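PDB 3L22: SusD superfamily protein from Bacteroides fragilis, which probably binds glycans at the bacterial outer membrane and carries bound zinc ions. Local coordinates for residues F15-I21 with A105-A109; A348-L352 with L377-I381; M255-P261 with T317-V322. The contacts are given in a common frame with arbitrary orientation. Numbering follows the deposited sequence.

Interaction 1: residues F15-I21 with A105-A109; sequences FTSPTRI and AREVA. With ZN (zinc ion), chain C; EDO (1,2-ethanediol), chain X.
V108 lays CG1 over the backbone from T16 to P18: in its t rotamer, CG1 comes within 3.3 Å of S17 C, 3.5 Å of P18 N and 3.7 Å of P18 CD, while V108 CG2 lies 3.9 Å from F15 O. Register is set by CA pairs S17–V108 (5.7 Å), P18–A109 (5.7 Å) and F15–A105 (6.2 Å). F15 (phi/psi −85/73) and T16 (−90/−8) are irregular loop; S17 (−154/160) is the N-cap of helix 18-33, its OG (chi1 p) accepting from R20 N at 3.2 Å. Opposite, A105 occupies the N-cap position of the short helix 106-109. I21 (m, t) points its CD1 at V108 CG1 (3.7 Å) and A109 CB (3.9 Å), while F15 CB meets A105 CB at 3.7 Å, with A105 CB at the ring edge. No hydrogen bond crosses, so two helix starts meet through apolar contact. The side chain of E107 is out of reach of 15-21; its OE2 binds zinc at 2.1 Å and accepts from ethanediol O1 at 2.7 Å. In the N-terminal, largely helical part of this SusD-family protein, F98 and L102 of helix 79-103 touch I21, and Y116 of helix 113-131 touches I21 and A109.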
ATOM      1  N   PHE A  15      -4.616  -1.695 -31.314  1.00 24.17           N
ATOM      2  CA  PHE A  15      -4.369  -0.300 -30.991  1.00 22.38           C
ATOM      3  C   PHE A  15      -4.363   0.552 -32.243  1.00 21.64           C
ATOM      4  O   PHE A  15      -3.324   1.028 -32.678  1.00 21.74           O
ATOM      5  CB  PHE A  15      -3.052  -0.139 -30.244  1.00 22.31           C
ATOM      6  CG  PHE A  15      -3.036  -0.696 -28.831  1.00 21.65           C
ATOM      7  CD1 PHE A  15      -4.176  -1.196 -28.186  1.00 20.86           C
ATOM      8  CD2 PHE A  15      -1.851  -0.687 -28.134  1.00 19.42           C
ATOM      9  CE1 PHE A  15      -4.102  -1.672 -26.900  1.00 20.36           C
ATOM     10  CE2 PHE A  15      -1.780  -1.152 -26.853  1.00 18.97           C
ATOM     11  CZ  PHE A  15      -2.900  -1.651 -26.229  1.00 20.43           C
ATOM     12  N   THR A  16      -5.538   0.763 -32.802  1.00 20.39           N
ATOM     13  CA  THR A  16      -5.683   1.546 -34.016  1.00 19.86           C
ATOM     14  C   THR A  16      -5.903   3.020 -33.713  1.00 18.71           C
ATOM     15  O   THR A  16      -5.918   3.803 -34.614  1.00 18.19           O
ATOM     16  CB  THR A  16      -6.883   1.042 -34.835  1.00 19.83           C
ATOM     17  OG1 THR A  16      -8.039   1.108 -34.010  1.00 22.00           O
ATOM     18  CG2 THR A  16      -6.681  -0.397 -35.268  1.00 20.08           C
ATOM     19  N   SER A  17      -6.092   3.403 -32.454  1.00 18.34           N
ATOM     20  CA  SER A  17      -6.315   4.820 -32.114  1.00 18.39           C
ATOM     21  C   SER A  17      -5.892   5.092 -30.703  1.00 18.20           C
ATOM     22  O   SER A  17      -5.797   4.157 -29.903  1.00 17.32           O
ATOM     23  CB  SER A  17      -7.787   5.176 -32.207  1.00 18.06           C
ATOM     24  OG  SER A  17      -8.497   4.515 -31.189  1.00 17.92           O
ATOM     25  N   PRO A  18      -5.643   6.371 -30.388  1.00 18.60           N
ATOM     26  CA  PRO A  18      -5.261   6.727 -29.021  1.00 18.39           C
ATOM     27  C   PRO A  18      -6.333   6.350 -28.002  1.00 17.97           C
ATOM     28  O   PRO A  18      -5.988   5.902 -26.920  1.00 17.99           O
ATOM     29  CB  PRO A  18      -5.122   8.258 -29.077  1.00 18.65           C
ATOM     30  CG  PRO A  18      -4.842   8.581 -30.496  1.00 18.28           C
ATOM     31  CD  PRO A  18      -5.536   7.523 -31.317  1.00 19.07           C
ATOM     32  N   THR A  19      -7.616   6.502 -28.339  1.00 18.16           N
ATOM     33  CA  THR A  19      -8.643   6.188 -27.362  1.00 18.53           C
ATOM     34  C   THR A  19      -8.631   4.665 -27.053  1.00 17.95           C
ATOM     35  O   THR A  19      -8.846   4.270 -25.917  1.00 16.54           O
ATOM     36  CB  THR A  19     -10.060   6.709 -27.717  1.00 19.42           C
ATOM     37  OG1 THR A  19     -10.610   5.940 -28.762  1.00 23.46           O
ATOM     38  CG2 THR A  19     -10.058   8.171 -28.161  1.00 20.42           C
ATOM     39  N   ARG A  20      -8.302   3.821 -28.024  1.00 17.42           N
ATOM     40  CA  ARG A  20      -8.139   2.366 -27.734  1.00 17.64           C
ATOM     41  C   ARG A  20      -6.930   2.052 -26.845  1.00 16.65           C
ATOM     42  O   ARG A  20      -7.024   1.249 -25.945  1.00 15.84           O
ATOM     43  CB  ARG A  20      -8.056   1.547 -29.011  1.00 17.73           C
ATOM     44  CG  ARG A  20      -9.441   1.398 -29.639  1.00 22.50           C
ATOM     45  CD  ARG A  20      -9.427   0.352 -30.679  1.00 27.64           C
ATOM     46  NE  ARG A  20     -10.760   0.036 -31.169  1.00 29.79           N
ATOM     47  CZ  ARG A  20     -11.001  -0.839 -32.139  1.00 31.61           C
ATOM     48  NH1 ARG A  20      -9.995  -1.496 -32.733  1.00 33.51           N
ATOM     49  NH2 ARG A  20     -12.254  -1.064 -32.516  1.00 31.66           N
ATOM     50  N   ILE A  21      -5.821   2.738 -27.066  1.00 16.64           N
ATOM     51  CA  ILE A  21      -4.655   2.599 -26.176  1.00 16.45           C
ATOM     52  C   ILE A  21      -5.038   2.996 -24.746  1.00 16.49           C
ATOM     53  O   ILE A  21      -4.823   2.262 -23.775  1.00 16.41           O
ATOM     54  CB  ILE A  21      -3.453   3.455 -26.644  1.00 16.56           C
ATOM     55  CG1 ILE A  21      -2.962   2.991 -28.037  1.00 17.54           C
ATOM     56  CG2 ILE A  21      -2.315   3.351 -25.594  1.00 15.35           C
ATOM     57  CD1 ILE A  21      -1.989   4.004 -28.743  1.00 18.77           C
ATOM     58  N   ALA A 105       2.416   0.259 -31.967  1.00 17.55           N
ATOM     59  CA  ALA A 105       1.476   1.354 -32.176  1.00 18.55           C
ATOM     60  C   ALA A 105       2.118   2.695 -31.883  1.00 19.20           C
ATOM     61  O   ALA A 105       1.453   3.629 -31.453  1.00 18.87           O
ATOM     62  CB  ALA A 105       0.202   1.151 -31.295  1.00 19.12           C
ATOM     63  N   ARG A 106       3.412   2.810 -32.168  1.00 19.86           N
ATOM     64  CA  ARG A 106       4.184   4.003 -31.826  1.00 20.20           C
ATOM     65  C   ARG A 106       3.637   5.268 -32.442  1.00 21.03           C
ATOM     66  O   ARG A 106       3.545   6.281 -31.755  1.00 22.07           O
ATOM     67  CB  ARG A 106       5.668   3.789 -32.221  1.00 20.79           C
ATOM     68  CG  ARG A 106       6.637   4.766 -31.628  1.00 19.27           C
ATOM     69  CD  ARG A 106       8.069   4.372 -31.948  1.00 15.81           C
ATOM     70  NE  ARG A 106       8.616   3.383 -31.025  1.00 14.61           N
ATOM     71  CZ  ARG A 106       9.067   3.654 -29.804  1.00 14.67           C
ATOM     72  NH1 ARG A 106       9.047   4.904 -29.331  1.00 14.73           N
ATOM     73  NH2 ARG A 106       9.561   2.676 -29.061  1.00 14.07           N
ATOM     74  N   GLU A 107       3.235   5.225 -33.719  1.00 21.48           N
ATOM     75  CA  GLU A 107       2.669   6.405 -34.377  1.00 21.90           C
ATOM     76  C   GLU A 107       1.322   6.776 -33.911  1.00 21.93           C
ATOM     77  O   GLU A 107       1.026   7.968 -33.805  1.00 22.90           O
ATOM     78  CB  GLU A 107       2.498   6.207 -35.872  1.00 22.49           C
ATOM     79  CG  GLU A 107       3.767   6.097 -36.550  1.00 23.36           C
ATOM     80  CD  GLU A 107       3.649   6.179 -38.045  1.00 22.28           C
ATOM     81  OE1 GLU A 107       2.551   6.227 -38.631  1.00 23.11           O
ATOM     82  OE2 GLU A 107       4.721   6.238 -38.635  1.00 24.05           O
ATOM     83  N   VAL A 108       0.466   5.779 -33.697  1.00 21.55           N
ATOM     84  CA  VAL A 108      -0.854   6.044 -33.118  1.00 21.15           C
ATOM     85  C   VAL A 108      -0.712   6.743 -31.761  1.00 20.16           C
ATOM     86  O   VAL A 108      -1.403   7.719 -31.509  1.00 20.52           O
ATOM     87  CB  VAL A 108      -1.714   4.742 -33.028  1.00 21.57           C
ATOM     88  CG1 VAL A 108      -2.958   4.956 -32.194  1.00 20.63           C
ATOM     89  CG2 VAL A 108      -2.104   4.313 -34.437  1.00 22.16           C
ATOM     90  N   ALA A 109       0.211   6.286 -30.920  1.00 19.14           N
ATOM     91  CA  ALA A 109       0.444   6.927 -29.620  1.00 19.04           C
ATOM     92  C   ALA A 109       1.004   8.355 -29.738  1.00 18.89           C
ATOM     93  O   ALA A 109       0.728   9.174 -28.887  1.00 17.51           O
ATOM     94  CB  ALA A 109       1.364   6.072 -28.755  1.00 19.37           C
TER
HETATM   95 ZN    ZN C   2       4.228   5.997 -40.714  0.75 30.14          ZN
HETATM   96  C1  EDO X  23       6.655   3.625 -38.270  1.00 57.60           C
HETATM   97  O1  EDO X  23       6.812   4.888 -37.588  1.00 53.79           O
HETATM   98  C2  EDO X  23       5.660   2.705 -37.562  1.00 59.20           C
HETATM   99  O2  EDO X  23       4.563   2.341 -38.409  1.00 61.47           O

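Interaction 2: residues A348-L352 with L377-I381; sequences AKSLL and LKEAI
Two helical segments, 348-352 of helix 345-359 and 377-381 of helix 374-388, run nearly the same way: their short axes approach to 10.8 Å with a signed crossing angle of 26°. CA register pairs K349 with L377 (7.7 Å) and L352 with I381 (6.5 Å). The main bump from the first helix is L352 (t, p), whose CD2 enters a hollow lined by A380 CB (3.8 Å), I381 CG1 (4.2 Å) and L377 CD1 (4.4 Å); the small A380 lets it come closest there. In return L377, also t, p, spreads its branches over the preceding turn of the first helix, CD2 at 4.1 Å from A348 CB and CD1 at 4.0 Å from K349 CG. I381 (m, t) brings CD1 to 4.2 Å from A348 CB. Leucine thus sits against alanine on both sides, an interlocking of large and small residues in the helical, TPR-like part of the SusD fold. L332 of helix 327-339 also touches L352. K349 lends its aliphatic stem while NZ bonds D370 O. With no hydrogen bond across the pair, cohesion between these segments rests on van der Waals contact and the exclusion of water.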
ATOM      1  N   ALA A 348      14.315  15.430  10.774  1.00 12.66           N
ATOM      2  CA  ALA A 348      13.290  14.417  11.107  1.00 13.17           C
ATOM      3  C   ALA A 348      12.233  15.032  12.016  1.00 13.55           C
ATOM      4  O   ALA A 348      11.025  14.822  11.814  1.00 13.43           O
ATOM      5  CB  ALA A 348      13.935  13.160  11.796  1.00 11.86           C
ATOM      6  N   LYS A 349      12.705  15.778  13.006  1.00 13.65           N
ATOM      7  CA  LYS A 349      11.821  16.445  13.961  1.00 14.87           C
ATOM      8  C   LYS A 349      10.931  17.479  13.278  1.00 14.80           C
ATOM      9  O   LYS A 349       9.736  17.567  13.589  1.00 14.45           O
ATOM     10  CB  LYS A 349      12.603  17.133  15.081  1.00 14.01           C
ATOM     11  CG  LYS A 349      13.359  16.233  16.071  1.00 16.57           C
ATOM     12  CD  LYS A 349      14.340  17.121  16.875  1.00 18.19           C
ATOM     13  CE  LYS A 349      14.852  16.391  17.991  1.00 24.16           C
ATOM     14  NZ  LYS A 349      15.943  17.038  18.796  1.00 24.92           N
ATOM     15  N   SER A 350      11.483  18.252  12.355  1.00 15.12           N
ATOM     16  CA  SER A 350      10.674  19.273  11.672  0.50 15.42           C
ATOM     17  C   SER A 350       9.608  18.612  10.786  1.00 15.48           C
ATOM     18  O   SER A 350       8.463  19.073  10.741  1.00 15.05           O
ATOM     19  CB  SER A 350      11.543  20.258  10.887  0.50 15.34           C
ATOM     20  OG  SER A 350      11.926  19.719   9.642  0.50 17.13           O
ATOM     21  N   LEU A 351       9.963  17.500  10.133  1.00 15.86           N
ATOM     22  CA  LEU A 351       9.018  16.740   9.310  1.00 15.47           C
ATOM     23  C   LEU A 351       7.892  16.135  10.179  1.00 15.66           C
ATOM     24  O   LEU A 351       6.705  16.272   9.840  1.00 15.00           O
ATOM     25  CB  LEU A 351       9.758  15.654   8.509  1.00 15.71           C
ATOM     26  CG  LEU A 351      10.716  16.130   7.405  1.00 15.71           C
ATOM     27  CD1 LEU A 351      11.693  15.031   6.927  1.00 13.48           C
ATOM     28  CD2 LEU A 351       9.969  16.755   6.213  1.00 14.97           C
ATOM     29  N   LEU A 352       8.263  15.480  11.292  1.00 15.97           N
ATOM     30  CA  LEU A 352       7.286  14.930  12.263  1.00 14.96           C
ATOM     31  C   LEU A 352       6.342  16.025  12.741  1.00 15.13           C
ATOM     32  O   LEU A 352       5.123  15.831  12.753  1.00 15.01           O
ATOM     33  CB  LEU A 352       7.965  14.262  13.476  1.00 14.30           C
ATOM     34  CG  LEU A 352       7.079  13.667  14.577  1.00 14.94           C
ATOM     35  CD1 LEU A 352       6.054  12.665  13.955  1.00 10.46           C
ATOM     36  CD2 LEU A 352       7.899  12.999  15.688  1.00 12.20           C
ATOM     37  N   LEU A 377      12.873   9.265  19.281  1.00 14.40           N
ATOM     38  CA  LEU A 377      12.495   9.954  18.044  1.00 13.58           C
ATOM     39  C   LEU A 377      11.960   8.960  17.023  1.00 12.61           C
ATOM     40  O   LEU A 377      10.921   9.186  16.431  1.00 11.54           O
ATOM     41  CB  LEU A 377      13.669  10.746  17.444  1.00 13.85           C
ATOM     42  CG  LEU A 377      13.451  11.447  16.084  1.00 14.06           C
ATOM     43  CD1 LEU A 377      12.216  12.385  16.141  1.00 13.65           C
ATOM     44  CD2 LEU A 377      14.732  12.234  15.675  1.00 11.27           C
ATOM     45  N   LYS A 378      12.668   7.876  16.794  1.00 12.84           N
ATOM     46  CA  LYS A 378      12.170   6.865  15.860  1.00 13.04           C
ATOM     47  C   LYS A 378      10.805   6.335  16.275  1.00 13.53           C
ATOM     48  O   LYS A 378       9.885   6.213  15.445  1.00 13.61           O
ATOM     49  CB  LYS A 378      13.151   5.715  15.725  1.00 13.35           C
ATOM     50  CG  LYS A 378      14.437   6.117  14.974  1.00 14.18           C
ATOM     51  CD  LYS A 378      15.358   4.953  14.742  1.00 15.98           C
ATOM     52  CE  LYS A 378      16.662   5.350  14.025  1.00 17.88           C
ATOM     53  NZ  LYS A 378      17.462   6.284  14.849  1.00 18.77           N
ATOM     54  N   GLU A 379      10.648   6.039  17.555  1.00 14.03           N
ATOM     55  CA  GLU A 379       9.371   5.530  18.036  1.00 15.71           C
ATOM     56  C   GLU A 379       8.242   6.545  17.848  1.00 14.95           C
ATOM     57  O   GLU A 379       7.137   6.166  17.503  1.00 13.99           O
ATOM     58  CB  GLU A 379       9.484   5.141  19.493  1.00 17.34           C
ATOM     59  CG  GLU A 379       8.205   4.539  20.061  1.00 24.85           C
ATOM     60  CD  GLU A 379       8.438   3.639  21.320  1.00 34.79           C
ATOM     61  OE1 GLU A 379       9.476   2.882  21.358  1.00 38.85           O
ATOM     62  OE2 GLU A 379       7.574   3.738  22.257  1.00 34.69           O
ATOM     63  N   ALA A 380       8.524   7.833  18.054  1.00 13.67           N
ATOM     64  CA  ALA A 380       7.505   8.858  17.816  1.00 13.49           C
ATOM     65  C   ALA A 380       7.098   8.899  16.342  1.00 13.17           C
ATOM     66  O   ALA A 380       5.940   9.116  16.022  1.00 14.20           O
ATOM     67  CB  ALA A 380       8.003  10.251  18.268  1.00 11.57           C
ATOM     68  N   ILE A 381       8.057   8.701  15.449  1.00 12.93           N
ATOM     69  CA  ILE A 381       7.748   8.666  14.014  1.00 12.99           C
ATOM     70  C   ILE A 381       6.922   7.419  13.671  1.00 13.57           C
ATOM     71  O   ILE A 381       5.890   7.535  12.986  1.00 13.20           O
ATOM     72  CB  ILE A 381       9.035   8.732  13.146  1.00 13.07           C
ATOM     73  CG1 ILE A 381       9.729  10.098  13.336  1.00 12.71           C
ATOM     74  CG2 ILE A 381       8.688   8.442  11.640  1.00 12.07           C
ATOM     75  CD1 ILE A 381      11.212  10.150  12.911  1.00  8.17           C
TER

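Interaction 3: residues M255-P261 with T317-V322; sequences MADTNIP and TKLQWV
The selenomethionine M255 and I260 form the apolar centre against the loop 317-322. M255 (m, m, t) runs its side chain along the opposing backbone, with CG at 3.6 Å from K318 O and 3.5 Å from Q320 O, CB at 3.7 Å from L319 O, and CE reaching V322 CG2 at 3.9 Å. I260 (chi1 p) sets CG2 at 3.5 Å from T317 O and 3.9 Å from K318 CB. L319 (m, t) completes a triangle, its CD2 4.5 Å from M255 CB and 4.3 Å from I260 CG2; CD2 also lies 3.7 Å from A256 C. CA pairs M255–L319 (5.2 Å) and I260–K318 (6.2 Å) fix the register. W321 brings CD1 to 3.6 Å from M255 N, and its ring also meets Y244 and F245. These loops adjoin one end of a two-stranded antiparallel ribbon: 255-261 follows strand 249-253, the other loop leads into strand 322-326, and V322 pairs with L253. N259 N bonds A256 O at 2.8 Å and N259 OD1 accepts from A256 N at 3.0 Å; K318 has positive phi (62/23), and T317 OG1, also hydrogen-bonded to D314, accepts from L319 N at 3.1 Å in an ST turn. Farther out, one water donates to M255 O (2.7 Å) and L319 O (2.8 Å) and accepts weakly from W321 NE1 (3.1 Å). A second donates to D257 OD1 (2.8 Å) and T317 O (2.7 Å). At the polar edge, K318 NZ gives the one direct hydrogen bond between the loops, to P261 O at 2.9 Å, and forms a salt bridge with E269.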
HETATM    1  N   MSE A 255     -13.398   4.891  -7.520  1.00 13.73           N
HETATM    2  CA  MSE A 255     -14.536   3.987  -7.680  1.00 12.45           C
HETATM    3  C   MSE A 255     -15.640   4.724  -8.423  1.00 12.75           C
HETATM    4  O   MSE A 255     -15.774   5.956  -8.295  1.00 13.91           O
HETATM    5  CB  MSE A 255     -15.079   3.648  -6.311  1.00 12.64           C
HETATM    6  CG  MSE A 255     -14.168   2.889  -5.407  1.00 14.79           C
HETATM    7 SE   MSE A 255     -13.955   1.077  -6.071  0.75 16.36          SE
HETATM    8  CE  MSE A 255     -12.470   0.514  -4.894  1.00 11.43           C
ATOM      9  N   ALA A 256     -16.464   3.958  -9.123  1.00 11.13           N
ATOM     10  CA  ALA A 256     -17.630   4.425  -9.812  1.00 11.61           C
ATOM     11  C   ALA A 256     -18.725   3.389  -9.599  1.00 12.12           C
ATOM     12  O   ALA A 256     -18.443   2.203  -9.362  1.00 11.50           O
ATOM     13  CB  ALA A 256     -17.345   4.628 -11.325  1.00 10.10           C
ATOM     14  N   ASP A 257     -19.978   3.835  -9.710  1.00 12.96           N
ATOM     15  CA  ASP A 257     -21.121   2.973  -9.428  1.00 13.65           C
ATOM     16  C   ASP A 257     -21.034   1.650 -10.184  1.00 14.43           C
ATOM     17  O   ASP A 257     -21.444   0.628  -9.681  1.00 15.00           O
ATOM     18  CB  ASP A 257     -22.440   3.647  -9.787  1.00 13.95           C
ATOM     19  CG  ASP A 257     -22.775   4.848  -8.894  1.00 14.36           C
ATOM     20  OD1 ASP A 257     -22.452   4.859  -7.692  1.00 13.55           O
ATOM     21  OD2 ASP A 257     -23.389   5.806  -9.414  1.00 13.06           O
ATOM     22  N   THR A 258     -20.488   1.684 -11.392  1.00 14.54           N
ATOM     23  CA  THR A 258     -20.470   0.541 -12.252  1.00 14.26           C
ATOM     24  C   THR A 258     -19.235  -0.351 -12.044  1.00 14.75           C
ATOM     25  O   THR A 258     -19.061  -1.295 -12.772  1.00 15.49           O
ATOM     26  CB  THR A 258     -20.494   1.040 -13.729  1.00 15.10           C
ATOM     27  OG1 THR A 258     -19.330   1.857 -13.968  1.00 15.56           O
ATOM     28  CG2 THR A 258     -21.803   1.819 -14.019  1.00 11.24           C
ATOM     29  N   ASN A 259     -18.335  -0.040 -11.113  1.00 14.02           N
ATOM     30  CA  ASN A 259     -17.139  -0.882 -10.925  1.00 14.00           C
ATOM     31  C   ASN A 259     -16.763  -1.090  -9.465  1.00 13.13           C
ATOM     32  O   ASN A 259     -15.640  -1.480  -9.176  1.00 13.31           O
ATOM     33  CB  ASN A 259     -15.953  -0.337 -11.741  1.00 14.59           C
ATOM     34  CG  ASN A 259     -15.415   1.041 -11.223  1.00 17.23           C
ATOM     35  OD1 ASN A 259     -15.334   1.293 -10.021  1.00 16.46           O
ATOM     36  ND2 ASN A 259     -15.018   1.899 -12.148  1.00 16.53           N
ATOM     37  N   ILE A 260     -17.698  -0.807  -8.551  1.00 12.73           N
ATOM     38  CA  ILE A 260     -17.457  -1.033  -7.121  1.00 12.93           C
ATOM     39  C   ILE A 260     -17.229  -2.533  -6.813  1.00 13.36           C
ATOM     40  O   ILE A 260     -17.676  -3.400  -7.582  1.00 12.82           O
ATOM     41  CB  ILE A 260     -18.577  -0.466  -6.231  1.00 12.83           C
ATOM     42  CG1 ILE A 260     -19.972  -0.954  -6.712  1.00 15.08           C
ATOM     43  CG2 ILE A 260     -18.484   1.069  -6.163  1.00 13.10           C
ATOM     44  CD1 ILE A 260     -21.090  -0.879  -5.702  1.00 16.52           C
ATOM     45  N   PRO A 261     -16.569  -2.846  -5.686  1.00 13.25           N
ATOM     46  CA  PRO A 261     -16.379  -4.251  -5.368  1.00 13.29           C
ATOM     47  C   PRO A 261     -17.684  -4.957  -5.014  1.00 13.78           C
ATOM     48  O   PRO A 261     -18.645  -4.343  -4.585  1.00 14.13           O
ATOM     49  CB  PRO A 261     -15.439  -4.220  -4.158  1.00 13.59           C
ATOM     50  CG  PRO A 261     -14.749  -2.866  -4.182  1.00 13.13           C
ATOM     51  CD  PRO A 261     -15.866  -1.976  -4.726  1.00 13.76           C
ATOM     52  N   THR A 317     -22.885   2.746  -0.955  1.00 13.87           N
ATOM     53  CA  THR A 317     -22.458   3.068  -2.330  1.00 13.26           C
ATOM     54  C   THR A 317     -21.098   2.488  -2.688  1.00 12.45           C
ATOM     55  O   THR A 317     -20.832   2.208  -3.849  1.00 13.20           O
ATOM     56  CB  THR A 317     -22.410   4.574  -2.561  1.00 13.60           C
ATOM     57  OG1 THR A 317     -21.253   5.105  -1.896  1.00 13.68           O
ATOM     58  CG2 THR A 317     -23.772   5.276  -2.116  1.00 13.51           C
ATOM     59  N   LYS A 318     -20.262   2.315  -1.679  1.00 11.76           N
ATOM     60  CA  LYS A 318     -18.901   1.833  -1.797  1.00 12.26           C
ATOM     61  C   LYS A 318     -18.022   2.779  -2.633  1.00 12.44           C
ATOM     62  O   LYS A 318     -16.955   2.363  -3.160  1.00 11.49           O
ATOM     63  CB  LYS A 318     -18.831   0.389  -2.320  1.00 13.13           C
ATOM     64  CG  LYS A 318     -19.814  -0.577  -1.702  1.00 12.53           C
ATOM     65  CD  LYS A 318     -19.476  -2.039  -2.101  1.00 13.10           C
ATOM     66  CE  LYS A 318     -20.648  -3.034  -1.984  1.00 12.80           C
ATOM     67  NZ  LYS A 318     -20.140  -4.463  -2.129  1.00 11.64           N
ATOM     68  N   LEU A 319     -18.422   4.054  -2.719  1.00 11.62           N
ATOM     69  CA  LEU A 319     -17.777   4.980  -3.672  1.00 11.41           C
ATOM     70  C   LEU A 319     -16.497   5.616  -3.126  1.00 12.06           C
ATOM     71  O   LEU A 319     -15.813   6.328  -3.852  1.00 12.93           O
ATOM     72  CB  LEU A 319     -18.732   6.070  -4.118  1.00 10.76           C
ATOM     73  CG  LEU A 319     -19.833   5.625  -5.077  1.00 10.50           C
ATOM     74  CD1 LEU A 319     -20.934   6.665  -5.172  1.00  9.65           C
ATOM     75  CD2 LEU A 319     -19.195   5.339  -6.461  1.00  8.84           C
ATOM     76  N   GLN A 320     -16.154   5.375  -1.871  1.00 11.97           N
ATOM     77  CA  GLN A 320     -14.952   6.003  -1.326  1.00 12.22           C
ATOM     78  C   GLN A 320     -13.707   5.471  -2.025  1.00 12.21           C
ATOM     79  O   GLN A 320     -13.539   4.248  -2.190  1.00 13.44           O
ATOM     80  CB  GLN A 320     -14.855   5.825   0.176  1.00 11.33           C
ATOM     81  CG  GLN A 320     -15.935   6.622   0.918  1.00 12.31           C
ATOM     82  CD  GLN A 320     -16.109   6.231   2.410  1.00 14.28           C
ATOM     83  OE1 GLN A 320     -16.481   5.085   2.756  1.00 13.63           O
ATOM     84  NE2 GLN A 320     -15.882   7.198   3.290  1.00 13.06           N
ATOM     85  N   TRP A 321     -12.853   6.390  -2.454  1.00 12.42           N
ATOM     86  CA  TRP A 321     -11.581   6.029  -3.084  1.00 12.11           C
ATOM     87  C   TRP A 321     -10.597   5.411  -2.077  1.00 13.16           C
ATOM     88  O   TRP A 321     -10.645   5.714  -0.877  1.00 13.02           O
ATOM     89  CB  TRP A 321     -10.941   7.270  -3.685  1.00 13.10           C
ATOM     90  CG  TRP A 321     -11.652   7.862  -4.880  1.00 11.41           C
ATOM     91  CD1 TRP A 321     -12.959   7.662  -5.279  1.00 11.80           C
ATOM     92  CD2 TRP A 321     -11.110   8.818  -5.777  1.00 13.75           C
ATOM     93  NE1 TRP A 321     -13.226   8.389  -6.404  1.00 13.94           N
ATOM     94  CE2 TRP A 321     -12.111   9.117  -6.731  1.00 15.75           C
ATOM     95  CE3 TRP A 321      -9.862   9.444  -5.890  1.00 12.99           C
ATOM     96  CZ2 TRP A 321     -11.914  10.047  -7.754  1.00 14.49           C
ATOM     97  CZ3 TRP A 321      -9.675  10.369  -6.931  1.00 11.82           C
ATOM     98  CH2 TRP A 321     -10.689  10.636  -7.848  1.00 13.29           C
ATOM     99  N   VAL A 322      -9.760   4.494  -2.570  1.00 12.41           N
ATOM    100  CA  VAL A 322      -8.738   3.853  -1.793  1.00 12.54           C
ATOM    101  C   VAL A 322      -7.468   4.687  -1.963  1.00 13.32           C
ATOM    102  O   VAL A 322      -6.932   4.793  -3.069  1.00 13.87           O
ATOM    103  CB  VAL A 322      -8.541   2.403  -2.250  1.00 13.15           C
ATOM    104  CG1 VAL A 322      -7.403   1.668  -1.439  1.00 11.64           C
ATOM    105  CG2 VAL A 322      -9.904   1.666  -2.127  1.00 11.69           C
TER
HETATM  106  O   HOH W   1     -16.199   7.655  -6.265  1.00  9.37           O
HETATM  107  O   HOH W   2     -22.518   2.694  -5.892  1.00 10.74           O

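None of the three contacts touches another. Interactions 1 and 2 lie on opposite sides of the chain's centre, their centres about 47 Å apart and their nearest atoms about 36 Å apart. Interaction 3 is the nearest of the three to the chain's centre, at about 18 Å, against about 21 Å for interaction 2 and about 31 Å for interaction 1; its centre is about 29 Å from that of interaction 1 and about 35 Å from that of interaction 2. E107, on segment 105-109 but outside the contact itself, gives one of the ligands of a zinc ion. The A380 side chain of interaction 2 is about 9 Å from a zinc ion, and that of W321 in interaction 3 about 13 Å from one.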